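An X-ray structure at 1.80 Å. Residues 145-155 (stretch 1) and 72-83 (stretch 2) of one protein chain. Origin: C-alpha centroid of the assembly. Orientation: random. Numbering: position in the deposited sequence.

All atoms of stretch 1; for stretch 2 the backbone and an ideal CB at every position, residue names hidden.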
# COMPACT_ATOMS: atom_id res chain seq x y z
N THR A 145 3.88 13.22 -9.04
CA THR A 145 5.33 13.21 -8.94
C THR A 145 5.75 13.17 -7.47
O THR A 145 5.27 13.96 -6.63
CB THR A 145 5.93 14.47 -9.63
OG1 THR A 145 5.47 14.50 -10.98
CG2 THR A 145 7.41 14.40 -9.63
N VAL A 146 6.63 12.24 -7.17
CA VAL A 146 7.06 12.03 -5.81
C VAL A 146 8.50 12.48 -5.63
O VAL A 146 9.42 11.93 -6.28
CB VAL A 146 6.93 10.51 -5.41
CG1 VAL A 146 7.33 10.33 -3.99
CG2 VAL A 146 5.50 9.99 -5.64
N SER A 147 8.69 13.48 -4.78
CA SER A 147 10.02 13.94 -4.41
C SER A 147 10.64 13.09 -3.30
O SER A 147 9.96 12.65 -2.37
CB SER A 147 9.96 15.40 -3.97
OG SER A 147 9.21 15.53 -2.76
N ALA A 148 11.93 12.86 -3.41
CA ALA A 148 12.65 12.14 -2.37
C ALA A 148 12.96 13.02 -1.17
O ALA A 148 13.05 14.25 -1.29
CB ALA A 148 13.97 11.55 -2.96
N GLY A 149 13.15 12.40 0.00
CA GLY A 149 13.58 13.12 1.20
C GLY A 149 12.58 14.08 1.81
O GLY A 149 12.95 14.88 2.69
N ALA A 150 11.31 13.94 1.41
CA ALA A 150 10.22 14.77 1.91
C ALA A 150 9.02 13.91 2.33
O ALA A 150 8.66 12.99 1.61
CB ALA A 150 9.79 15.75 0.81
N TRP A 151 8.37 14.27 3.44
CA TRP A 151 7.13 13.58 3.85
C TRP A 151 6.00 13.90 2.89
O TRP A 151 5.67 15.09 2.66
CB TRP A 151 6.71 13.97 5.27
CG TRP A 151 7.56 13.32 6.31
CD1 TRP A 151 8.63 13.86 6.99
CD2 TRP A 151 7.43 11.98 6.75
NE1 TRP A 151 9.14 12.93 7.86
CE2 TRP A 151 8.42 11.76 7.73
CE3 TRP A 151 6.56 10.93 6.41
CZ2 TRP A 151 8.57 10.53 8.38
CZ3 TRP A 151 6.70 9.72 7.05
CH2 TRP A 151 7.70 9.53 8.03
N HIS A 152 5.38 12.86 2.36
CA HIS A 152 4.18 12.98 1.54
C HIS A 152 2.98 12.37 2.25
O HIS A 152 3.16 11.52 3.10
CB HIS A 152 4.39 12.27 0.20
CG HIS A 152 5.51 12.87 -0.58
ND1 HIS A 152 5.47 14.17 -1.07
CD2 HIS A 152 6.71 12.36 -0.96
CE1 HIS A 152 6.60 14.43 -1.71
NE2 HIS A 152 7.36 13.34 -1.68
N ARG A 153 1.78 12.83 1.93
CA ARG A 153 0.60 12.48 2.65
C ARG A 153 -0.43 12.01 1.66
O ARG A 153 -0.79 12.75 0.72
CB ARG A 153 0.05 13.70 3.45
CG ARG A 153 1.00 14.21 4.56
CD ARG A 153 2.04 15.24 4.05
NE ARG A 153 1.43 16.45 3.48
CZ ARG A 153 2.05 17.25 2.60
NH1 ARG A 153 3.29 16.96 2.18
NH2 ARG A 153 1.43 18.33 2.13
N VAL A 154 -0.94 10.80 1.90
CA VAL A 154 -1.83 10.12 0.95
C VAL A 154 -3.15 9.89 1.67
O VAL A 154 -3.16 9.45 2.84
CB VAL A 154 -1.25 8.73 0.50
CG1 VAL A 154 -2.27 7.96 -0.36
CG2 VAL A 154 0.07 8.90 -0.26
N VAL A 155 -4.24 10.25 0.99
CA VAL A 155 -5.58 9.94 1.49
C VAL A 155 -6.33 9.21 0.37
O VAL A 155 -6.28 9.66 -0.81
CB VAL A 155 -6.36 11.17 1.97
CG1 VAL A 155 -7.80 10.76 2.42
CG2 VAL A 155 -5.63 11.92 3.12
N UNK A 72 -2.14 7.96 5.21
CA UNK A 72 -0.81 7.70 5.80
C UNK A 72 0.18 8.70 5.29
O UNK A 72 -0.04 9.33 4.22
CB UNK A 72 -0.33 6.28 5.49
N UNK A 73 1.24 8.90 6.07
CA UNK A 73 2.34 9.69 5.55
C UNK A 73 3.49 8.76 5.21
O UNK A 73 3.71 7.76 5.90
CB UNK A 73 2.78 10.76 6.55
N UNK A 74 4.24 9.07 4.17
CA UNK A 74 5.45 8.30 3.82
C UNK A 74 6.55 9.21 3.28
O UNK A 74 6.27 10.32 2.85
CB UNK A 74 5.12 7.22 2.79
N UNK A 75 7.78 8.70 3.30
CA UNK A 75 8.94 9.47 2.93
C UNK A 75 9.96 8.52 2.33
O UNK A 75 10.31 7.51 2.94
CB UNK A 75 9.51 10.23 4.13
N UNK A 76 10.43 8.84 1.12
CA UNK A 76 11.55 8.10 0.57
C UNK A 76 12.84 8.69 1.11
O UNK A 76 12.91 9.89 1.40
CB UNK A 76 11.53 8.13 -0.96
N UNK A 77 13.89 7.87 1.18
CA UNK A 77 15.22 8.41 1.53
C UNK A 77 15.59 9.60 0.64
O UNK A 77 15.22 9.68 -0.53
CB UNK A 77 16.29 7.32 1.41
N UNK A 78 16.29 10.55 1.21
CA UNK A 78 16.73 11.69 0.41
C UNK A 78 17.56 11.27 -0.83
O UNK A 78 17.47 11.89 -1.88
CB UNK A 78 17.55 12.64 1.29
N UNK A 79 18.35 10.21 -0.68
CA UNK A 79 19.17 9.70 -1.76
C UNK A 79 18.52 8.57 -2.55
O UNK A 79 19.24 7.77 -3.17
CB UNK A 79 20.51 9.22 -1.19
N UNK A 80 17.17 8.51 -2.53
CA UNK A 80 16.41 7.51 -3.29
C UNK A 80 16.86 7.52 -4.73
O UNK A 80 16.97 8.59 -5.34
CB UNK A 80 14.91 7.77 -3.20
N UNK A 81 17.13 6.34 -5.27
CA UNK A 81 17.60 6.21 -6.65
C UNK A 81 16.40 5.82 -7.48
O UNK A 81 15.96 4.65 -7.48
CB UNK A 81 18.73 5.19 -6.78
N UNK A 82 15.84 6.79 -8.19
CA UNK A 82 14.63 6.54 -8.96
C UNK A 82 14.98 5.58 -10.10
O UNK A 82 16.01 5.77 -10.81
CB UNK A 82 14.03 7.84 -9.49
N UNK A 83 14.13 4.55 -10.26
CA UNK A 83 14.28 3.47 -11.23
C UNK A 83 12.90 3.04 -11.73
O UNK A 83 11.89 3.23 -11.01
CB UNK A 83 15.03 2.29 -10.61

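Position 72 pairs with Val-154 in an antiparallel bridge: its N donates to Val-154 O at 3.0 Å and its O accepts from Val-154 N at 2.9 Å. Its CB points to the face of the sheet that carries Val-154, so a branched aliphatic or an aromatic would suit. It is Phe-72, whose p rotamer lays the ring against the valine, with Val-154 CB 4.0 Å from the ring centroid, over the face.

At 73 the pairing with Arg-153 lacks hydrogen bonds, and the strands draw close. The ideal CB lies 3.6 Å from His-152 O and 3.8 Å from Trp-151 CE3, which favours a small residue. Ala-73 fills the place.

Position 74 repeats the pattern of 72: its N donates to His-152 O at 2.9 Å and its O accepts from His-152 N at 2.7 Å. Its CB shares a face with His-152 and Val-154, with Val-146 further along; a large apolar group could join all three. Phe-74, again p, does so: Val-154 CG2 meets CE2 at 3.7 Å near the ring plane, Val-146 CG1 lies 4.1 Å from CZ, and His-152 CB packs off-centre over the ring.

The CB at 75 points toward stretch 1, 3.8 Å from Trp-151 CD2, with the carbonyl of Gly-149 beyond. An aliphatic stem suits the indole, and a donor at its end suits the carbonyl; Lys, Arg or Gln could serve. Arg-75 runs extended, its CB 3.8 Å from the centroid of the indole six-membered ring. Two waters, accepting from its NE and NH2, both donate to Gly-149 O.

Position 76 offers its O to Gly-149 N at 2.9 Å, while its CB points sideways; a medium aliphatic could reach Val-146. Leu-76 places CD1 3.9 Å from Val-146 CG1, and a water links its N to Ser-147 O and Ala-150 O.

Position 77 points away and opens a type I turn, where Ser, Asp or Asn is common: Ser-77. At 78 the backbone crowds Gly-149, the two CA atoms 3.5 Å apart, but the side chain can leave, so a polar one fits: Glu-78. Position 79 points away, another polar site; Asp-79 OD1 accepts from Ser-77 OG.

At 80 the CB meets Ala-148 CB, and many residues could make that contact; Trp-80 does so at 3.9 Å through CB, its ring leading away. At 81 the CB points away and 83 is out of reach, so stretch 1 constrains neither and polar residues serve: Gln-81 and Gln-83. From 82 a long apolar group could reach Ala-148: Phe-82 CZ stops 3.8 Å from Ala-148 CB.

Stretch 2, residues 72-83: FAFRLSEDWQFQ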
# COMPACT_ATOMS: atom_id res chain seq x y z
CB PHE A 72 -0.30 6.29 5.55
CG PHE A 72 -0.14 5.94 4.08
CD1 PHE A 72 1.11 5.98 3.48
CD2 PHE A 72 -1.26 5.57 3.32
CE1 PHE A 72 1.28 5.64 2.11
CE2 PHE A 72 -1.12 5.24 1.96
CZ PHE A 72 0.14 5.28 1.36
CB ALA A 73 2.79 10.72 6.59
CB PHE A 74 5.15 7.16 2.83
CG PHE A 74 5.04 7.62 1.40
CD1 PHE A 74 6.14 7.58 0.55
CD2 PHE A 74 3.83 8.18 0.92
CE1 PHE A 74 6.05 8.04 -0.80
CE2 PHE A 74 3.72 8.66 -0.43
CZ PHE A 74 4.84 8.58 -1.27
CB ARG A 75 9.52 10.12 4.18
CG ARG A 75 10.77 10.97 3.91
CD ARG A 75 11.38 11.36 5.23
NE ARG A 75 12.51 12.27 5.08
CZ ARG A 75 13.76 11.88 4.89
NH1 ARG A 75 14.05 10.60 4.80
NH2 ARG A 75 14.74 12.78 4.80
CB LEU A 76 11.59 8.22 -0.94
CG LEU A 76 10.30 7.88 -1.71
CD1 LEU A 76 10.46 8.11 -3.22
CD2 LEU A 76 9.88 6.44 -1.42
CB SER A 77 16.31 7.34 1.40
OG SER A 77 16.42 7.00 0.03
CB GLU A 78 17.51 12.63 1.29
CG GLU A 78 18.22 13.66 0.41
CD GLU A 78 18.92 14.71 1.18
OE1 GLU A 78 19.00 15.81 0.60
OE2 GLU A 78 19.39 14.46 2.34
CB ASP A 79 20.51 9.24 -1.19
CG ASP A 79 20.38 8.11 -0.19
OD1 ASP A 79 19.29 7.48 -0.08
OD2 ASP A 79 21.38 7.83 0.48
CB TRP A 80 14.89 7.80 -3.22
CG TRP A 80 14.02 6.75 -3.89
CD1 TRP A 80 13.56 6.76 -5.19
CD2 TRP A 80 13.47 5.57 -3.28
NE1 TRP A 80 12.79 5.64 -5.43
CE2 TRP A 80 12.70 4.91 -4.27
CE3 TRP A 80 13.56 5.01 -1.99
CZ2 TRP A 80 12.01 3.69 -4.02
CZ3 TRP A 80 12.86 3.82 -1.73
CH2 TRP A 80 12.12 3.16 -2.75
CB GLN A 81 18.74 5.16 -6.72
CG GLN A 81 19.53 5.19 -8.02
CD GLN A 81 20.55 4.07 -8.08
OE1 GLN A 81 20.31 3.04 -8.70
NE2 GLN A 81 21.64 4.24 -7.37
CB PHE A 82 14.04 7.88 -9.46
CG PHE A 82 13.51 8.75 -8.36
CD1 PHE A 82 12.20 8.56 -7.88
CD2 PHE A 82 14.30 9.75 -7.79
CE1 PHE A 82 11.70 9.35 -6.85
CE2 PHE A 82 13.81 10.55 -6.78
CZ PHE A 82 12.50 10.34 -6.29
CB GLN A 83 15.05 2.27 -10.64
CG GLN A 83 16.48 2.56 -10.26
CD GLN A 83 17.39 2.82 -11.47
OE1 GLN A 83 16.97 2.72 -12.62
NE2 GLN A 83 18.64 3.13 -11.20
O HOH W 1 11.89 15.05 5.74
O HOH W 2 14.50 15.64 5.00
O HOH W 3 9.78 11.30 -0.12
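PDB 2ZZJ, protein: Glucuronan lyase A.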